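Local coordinates for UDP-N-acetylglucosamine 2-epimerase (PDB 4NES), which probably catalyses the reversible epimerisation at C-2 that interconverts UDP-N-acetylglucosamine and UDP-N-acetylmannosamine, at residues Val300-Thr309 and Ala319-Leu330. Numbering follows the deposited sequence.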
loop_
_atom_site.group_PDB
_atom_site.type_symbol
_atom_site.label_atom_id
_atom_site.label_comp_id
_atom_site.label_asym_id
_atom_site.label_seq_id
_atom_site.Cartn_x
_atom_site.Cartn_y
_atom_site.Cartn_z
ATOM N N VAL A 300 26.731 18.625 -14.543
ATOM C CA VAL A 300 26.057 19.796 -15.071
ATOM C C VAL A 300 25.181 20.330 -13.957
ATOM O O VAL A 300 24.378 19.587 -13.410
ATOM C CB VAL A 300 25.194 19.422 -16.302
ATOM C CG1 VAL A 300 24.464 20.630 -16.845
ATOM C CG2 VAL A 300 26.067 18.794 -17.396
ATOM N N PRO A 301 25.343 21.610 -13.590
ATOM C CA PRO A 301 24.544 22.146 -12.483
ATOM C C PRO A 301 23.041 22.010 -12.719
ATOM O O PRO A 301 22.553 22.182 -13.842
ATOM C CB PRO A 301 24.938 23.630 -12.449
ATOM C CG PRO A 301 26.250 23.695 -13.141
ATOM C CD PRO A 301 26.217 22.630 -14.190
ATOM N N CYS A 302 22.317 21.704 -11.650
ATOM C CA CYS A 302 20.892 21.449 -11.734
ATOM C C CYS A 302 20.114 22.414 -10.840
ATOM O O CYS A 302 20.556 22.755 -9.733
ATOM C CB CYS A 302 20.607 20.000 -11.325
ATOM S SG CYS A 302 18.918 19.445 -11.673
ATOM N N ILE A 303 18.968 22.870 -11.333
ATOM C CA ILE A 303 18.030 23.635 -10.523
ATOM C C ILE A 303 16.708 22.892 -10.547
ATOM O O ILE A 303 16.143 22.645 -11.620
ATOM C CB ILE A 303 17.858 25.064 -11.054
ATOM C CG1 ILE A 303 19.146 25.853 -10.850
ATOM C CG2 ILE A 303 16.686 25.756 -10.351
ATOM C CD1 ILE A 303 19.181 27.156 -11.617
ATOM N N THR A 304 16.231 22.517 -9.364
ATOM C CA THR A 304 15.043 21.678 -9.257
ATOM C C THR A 304 13.826 22.520 -8.893
ATOM O O THR A 304 13.806 23.208 -7.862
ATOM C CB THR A 304 15.245 20.519 -8.262
ATOM O OG1 THR A 304 16.312 19.687 -8.728
ATOM C CG2 THR A 304 13.992 19.668 -8.172
ATOM N N LEU A 305 12.818 22.476 -9.759
ATOM C CA LEU A 305 11.615 23.294 -9.615
ATOM C C LEU A 305 10.600 22.592 -8.709
ATOM O O LEU A 305 9.458 22.334 -9.105
ATOM C CB LEU A 305 11.034 23.577 -11.008
ATOM C CG LEU A 305 12.012 24.230 -11.999
ATOM C CD1 LEU A 305 11.558 24.013 -13.438
ATOM C CD2 LEU A 305 12.170 25.713 -11.717
ATOM N N ARG A 306 11.039 22.278 -7.488
ATOM C CA ARG A 306 10.225 21.588 -6.487
ATOM C C ARG A 306 10.576 22.144 -5.117
ATOM O O ARG A 306 11.625 22.770 -4.950
ATOM C CB ARG A 306 10.496 20.075 -6.507
ATOM C CG ARG A 306 10.103 19.369 -7.794
ATOM C CD ARG A 306 10.559 17.903 -7.804
ATOM N NE ARG A 306 10.098 17.195 -6.616
ATOM C CZ ARG A 306 10.534 15.999 -6.224
ATOM N NH1 ARG A 306 11.429 15.346 -6.951
ATOM N NH2 ARG A 306 10.070 15.454 -5.110
ATOM N N ASP A 307 9.699 21.916 -4.140
ATOM C CA ASP A 307 9.927 22.395 -2.778
ATOM C C ASP A 307 10.771 21.413 -1.984
ATOM O O ASP A 307 11.285 21.737 -0.909
ATOM C CB ASP A 307 8.593 22.612 -2.058
ATOM C CG ASP A 307 7.771 23.717 -2.673
ATOM O OD1 ASP A 307 8.368 24.724 -3.105
ATOM O OD2 ASP A 307 6.529 23.581 -2.717
ATOM N N ASN A 308 10.910 20.208 -2.517
ATOM C CA ASN A 308 11.701 19.170 -1.878
ATOM C C ASN A 308 12.131 18.171 -2.928
ATOM O O ASN A 308 11.672 18.223 -4.068
ATOM C CB ASN A 308 10.902 18.468 -0.786
ATOM C CG ASN A 308 9.539 18.058 -1.256
ATOM O OD1 ASN A 308 9.410 17.276 -2.196
ATOM N ND2 ASN A 308 8.500 18.592 -0.618
ATOM N N THR A 309 13.029 17.274 -2.550
ATOM C CA THR A 309 13.465 16.237 -3.464
ATOM C C THR A 309 13.680 14.943 -2.696
ATOM O O THR A 309 13.938 14.959 -1.492
ATOM C CB THR A 309 14.762 16.635 -4.221
ATOM O OG1 THR A 309 15.152 15.557 -5.080
ATOM C CG2 THR A 309 15.907 16.918 -3.241
ATOM N N ALA A 319 25.424 19.937 -6.177
ATOM C CA ALA A 319 25.131 19.795 -7.600
ATOM C C ALA A 319 23.764 20.371 -7.974
ATOM O O ALA A 319 23.494 20.579 -9.152
ATOM C CB ALA A 319 25.217 18.329 -8.007
ATOM N N ASN A 320 22.920 20.637 -6.974
ATOM C CA ASN A 320 21.489 20.867 -7.190
ATOM C C ASN A 320 20.998 21.852 -6.145
ATOM O O ASN A 320 21.559 21.932 -5.048
ATOM C CB ASN A 320 20.754 19.523 -7.058
ATOM C CG ASN A 320 19.282 19.565 -7.502
ATOM O OD1 ASN A 320 18.816 20.508 -8.151
ATOM N ND2 ASN A 320 18.557 18.498 -7.172
ATOM N N ILE A 321 19.964 22.605 -6.497
ATOM C CA ILE A 321 19.354 23.569 -5.587
ATOM C C ILE A 321 17.853 23.574 -5.845
ATOM O O ILE A 321 17.421 23.499 -7.001
ATOM C CB ILE A 321 19.972 24.973 -5.777
ATOM C CG1 ILE A 321 19.351 25.991 -4.818
ATOM C CG2 ILE A 321 19.865 25.418 -7.227
ATOM C CD1 ILE A 321 20.133 27.279 -4.760
ATOM N N LEU A 322 17.067 23.633 -4.770
ATOM C CA LEU A 322 15.610 23.631 -4.876
ATOM C C LEU A 322 15.058 25.051 -4.901
ATOM O O LEU A 322 15.410 25.867 -4.045
ATOM C CB LEU A 322 14.991 22.889 -3.693
ATOM C CG LEU A 322 15.519 21.487 -3.412
ATOM C CD1 LEU A 322 14.808 20.871 -2.225
ATOM C CD2 LEU A 322 15.365 20.613 -4.634
ATOM N N VAL A 323 14.185 25.332 -5.868
ATOM C CA VAL A 323 13.577 26.664 -6.000
ATOM C C VAL A 323 12.050 26.665 -6.063
ATOM O O VAL A 323 11.429 27.735 -6.092
ATOM C CB VAL A 323 14.112 27.411 -7.247
ATOM C CG1 VAL A 323 15.606 27.585 -7.155
ATOM C CG2 VAL A 323 13.719 26.681 -8.523
ATOM N N GLY A 324 11.451 25.479 -6.099
ATOM C CA GLY A 324 10.009 25.354 -6.214
ATOM C C GLY A 324 9.397 26.173 -7.335
ATOM O O GLY A 324 9.859 26.139 -8.493
ATOM N N ASP A 325 8.385 26.940 -6.919
ATOM C CA ASP A 325 7.471 27.784 -7.686
ATOM C C ASP A 325 8.027 29.203 -7.815
ATOM O O ASP A 325 7.555 30.007 -8.629
ATOM C CB ASP A 325 6.179 27.840 -6.839
ATOM C CG ASP A 325 5.085 28.711 -7.428
ATOM O OD1 ASP A 325 5.215 29.952 -7.445
ATOM O OD2 ASP A 325 4.040 28.155 -7.803
ATOM N N ASN A 326 9.029 29.503 -7.000
ATOM C CA ASN A 326 9.423 30.876 -6.681
ATOM C C ASN A 326 10.370 31.469 -7.721
ATOM O O ASN A 326 11.484 30.978 -7.884
ATOM C CB ASN A 326 10.090 30.864 -5.298
ATOM C CG ASN A 326 10.421 32.257 -4.766
ATOM O OD1 ASN A 326 10.990 33.098 -5.458
ATOM N ND2 ASN A 326 10.072 32.491 -3.508
ATOM N N LYS A 327 9.957 32.538 -8.402
ATOM C CA LYS A 327 10.789 33.065 -9.479
ATOM C C LYS A 327 12.036 33.777 -8.958
ATOM O O LYS A 327 13.076 33.754 -9.606
ATOM C CB LYS A 327 9.988 33.920 -10.477
ATOM C CG LYS A 327 9.696 35.347 -10.075
ATOM C CD LYS A 327 8.782 35.986 -11.121
ATOM C CE LYS A 327 8.454 37.427 -10.787
ATOM N NZ LYS A 327 7.707 38.071 -11.907
ATOM N N GLU A 328 11.940 34.387 -7.779
ATOM C CA GLU A 328 13.095 35.063 -7.202
ATOM C C GLU A 328 14.153 34.035 -6.795
ATOM O O GLU A 328 15.350 34.246 -7.004
ATOM C CB GLU A 328 12.688 35.909 -5.995
ATOM C CG GLU A 328 11.347 36.606 -6.140
ATOM C CD GLU A 328 11.395 37.829 -7.033
ATOM O OE1 GLU A 328 12.423 38.535 -7.042
ATOM O OE2 GLU A 328 10.390 38.088 -7.712
ATOM N N LYS A 329 13.708 32.918 -6.225
ATOM C CA LYS A 329 14.626 31.834 -5.889
ATOM C C LYS A 329 15.257 31.278 -7.159
ATOM O O LYS A 329 16.437 30.932 -7.174
ATOM C CB LYS A 329 13.912 30.712 -5.135
ATOM C CG LYS A 329 13.626 30.999 -3.660
ATOM C CD LYS A 329 13.131 29.738 -2.959
ATOM C CE LYS A 329 12.909 29.955 -1.466
ATOM N NZ LYS A 329 11.647 30.685 -1.180
ATOM N N LEU A 330 14.466 31.200 -8.226
ATOM C CA LEU A 330 14.972 30.699 -9.501
ATOM C C LEU A 330 16.042 31.630 -10.068
ATOM O O LEU A 330 17.094 31.183 -10.523
ATOM C CB LEU A 330 13.825 30.518 -10.491
ATOM C CG LEU A 330 14.209 30.147 -11.921
ATOM C CD1 LEU A 330 14.945 28.819 -11.962
ATOM C CD2 LEU A 330 12.950 30.091 -12.776
HETATM O O HOH W 1 23.765 18.463 -10.953
HETATM O O HOH W 2 7.454 26.793 -4.254
#
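The flat amide of Asn320 is met by the hydroxyl of Thr304, whose OG1 donates to OD1 at 2.7 Å, in the carbonyl plane and on a lone pair, while Cys302 CB and SG lie beside the same oxygen. Their strands, 302-304 and 320-322, run parallel as the last two of the six-stranded sheet in one Rossmann-like domain of the GT-B fold, joined by a beta-alpha-beta crossover through helix 313-316. One face of the Arg306 guanidinium, which pairs with Glu310, carries Asn308 O and Thr309 CA, both offset toward the rim. Asn320 CG stands anti to its backbone N (chi1 -170°), which brings the amide beside the side chain of Thr304, the two crossing at about a right angle; ND2 bonds onward to Thr314. With alanine in place of Asn320, the Thr304 hydroxyl is likely to lose its acceptor and Thr314 OG1 its amide partner. The straightest rungs are Thr304 N to Ile321 O (2.8 Å) and Val323 N to Thr304 O (2.9 Å). On the face of Thr304, Leu322 lies alongside it, CD2 3.6 Å from Thr304 CB. On the other, Ile303 CG2 packs on Val323 CG2 at 3.6 Å and on Leu330 CD1 of helix 327-338. Beyond the strands, a water donates to Asp307 OD1 and accepts from Asp325 N at 2.8 Å.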